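Local coordinates for Sys-1 protein (Caenorhabditis elegans, PDB 3C2G) that binds the TCF factor POP-1 directly and, depending on Wnt signals and its transcription-factor partners, activates or represses target genes as a beta-catenin-type transcription coregulator, at residues G184-P188 with A189-I193. Residues are numbered along the deposited sequence; the frame is centred on the assembly and turned at random.
Sequences GMINP and AIFII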
# COMPACT_ATOMS: atom_id res chain seq x y z
N GLY A 184 -20.89 -17.50 2.72
CA GLY A 184 -21.57 -17.23 3.99
C GLY A 184 -21.06 -18.12 5.11
O GLY A 184 -21.21 -17.78 6.27
N MSE A 185 -20.45 -19.25 4.73
CA MSE A 185 -19.77 -20.18 5.67
C MSE A 185 -18.46 -19.65 6.26
O MSE A 185 -17.92 -20.25 7.17
CB MSE A 185 -19.44 -21.51 4.98
CG MSE A 185 -20.62 -22.29 4.43
SE MSE A 185 -21.73 -23.05 5.84
CE MSE A 185 -23.22 -23.73 4.72
N ILE A 186 -17.94 -18.54 5.72
CA ILE A 186 -16.60 -18.09 6.07
C ILE A 186 -16.61 -17.22 7.32
O ILE A 186 -16.99 -16.05 7.28
CB ILE A 186 -15.89 -17.35 4.88
CG1 ILE A 186 -15.89 -18.21 3.62
CG2 ILE A 186 -14.46 -16.96 5.24
CD1 ILE A 186 -15.45 -17.49 2.37
N ASN A 187 -16.21 -17.81 8.45
CA ASN A 187 -16.05 -17.06 9.69
C ASN A 187 -14.92 -16.03 9.54
O ASN A 187 -13.83 -16.38 9.10
CB ASN A 187 -15.75 -18.02 10.84
CG ASN A 187 -15.95 -17.38 12.20
OD1 ASN A 187 -15.20 -16.49 12.62
ND2 ASN A 187 -16.97 -17.83 12.91
N PRO A 188 -15.16 -14.77 9.92
CA PRO A 188 -14.13 -13.72 9.83
C PRO A 188 -12.82 -14.06 10.52
O PRO A 188 -11.75 -13.65 10.05
CB PRO A 188 -14.79 -12.52 10.52
CG PRO A 188 -16.25 -12.74 10.35
CD PRO A 188 -16.44 -14.24 10.44
N ALA A 189 -12.88 -14.82 11.61
CA ALA A 189 -11.70 -15.25 12.34
C ALA A 189 -10.71 -16.01 11.46
O ALA A 189 -9.51 -15.99 11.73
CB ALA A 189 -12.09 -16.10 13.54
N ILE A 190 -11.21 -16.68 10.43
CA ILE A 190 -10.34 -17.33 9.45
C ILE A 190 -9.35 -16.33 8.84
O ILE A 190 -8.19 -16.68 8.59
CB ILE A 190 -11.15 -18.03 8.35
CG1 ILE A 190 -11.74 -19.32 8.91
CG2 ILE A 190 -10.29 -18.36 7.15
CD1 ILE A 190 -13.06 -19.70 8.31
N PHE A 191 -9.78 -15.08 8.66
CA PHE A 191 -8.88 -14.04 8.18
C PHE A 191 -7.88 -13.62 9.24
O PHE A 191 -6.69 -13.50 8.96
CB PHE A 191 -9.66 -12.84 7.63
CG PHE A 191 -10.42 -13.16 6.37
CD1 PHE A 191 -9.77 -13.20 5.15
CD2 PHE A 191 -11.79 -13.45 6.42
CE1 PHE A 191 -10.47 -13.51 3.97
CE2 PHE A 191 -12.49 -13.76 5.27
CZ PHE A 191 -11.84 -13.79 4.04
N ILE A 192 -8.36 -13.39 10.45
CA ILE A 192 -7.51 -13.01 11.58
C ILE A 192 -6.33 -13.97 11.74
O ILE A 192 -5.19 -13.54 11.89
CB ILE A 192 -8.32 -12.92 12.89
CG1 ILE A 192 -9.45 -11.89 12.75
CG2 ILE A 192 -7.42 -12.58 14.07
CD1 ILE A 192 -8.99 -10.46 12.37
N ILE A 193 -6.61 -15.27 11.66
CA ILE A 193 -5.60 -16.31 11.82
C ILE A 193 -4.58 -16.34 10.67
O ILE A 193 -3.38 -16.39 10.91
CB ILE A 193 -6.25 -17.71 12.00
CG1 ILE A 193 -7.13 -17.72 13.26
CG2 ILE A 193 -5.19 -18.79 12.07
CD1 ILE A 193 -8.23 -18.73 13.24
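Asn187 reaches past Pro188 along the chain to the amide of Ala189, and its side chain can be read atom by atom as a worked example of helix capping. CB lies beside the tip of Ile190, 4.1 Å from Ile190 CD1. CG stands anti to the backbone N (chi1 -164°), which swings the amide toward the start of the helix, and OD1 takes the hydrogen bond from Ala189 N at 3.0 Å. That bond is fairly straight, 154° at the hydrogen, and the donor sits in the carbonyl plane on a lone pair of OD1. The same oxygen also lies 3.3 Å from Ala189 CB. This is an Asx turn whose OD1 makes a capping bond at the N-terminal end of helix 189-198, in the armadillo domain: the opening turn of any helix lacks preceding carbonyls for its N-H groups, and here a side chain supplies one acceptor. The backbone takes over at once. Asn187 O accepts from Ile190 N at 3.0 Å, while Pro188, which has no N-H to satisfy, offers its O to Phe191 N at 2.8 Å and more weakly to Ile192 N. Replacing Asn187 by alanine removes OD1, and Ala189 N would probably lose this acceptor and the first turn part of its hold. On the hydrophobic side, Ile186 CG2 and the Phe191 ring meet obliquely, with CG2 3.8 Å from Phe191 CE2; Pro188 O lies at the edge of that ring, 3.6 Å from Phe191 CD2. Phe141 of helix 134-150 packs against Asn187, Ala189 and Ile190, whereas Arg262 of helix 251-270 touches Pro188 and Phe191.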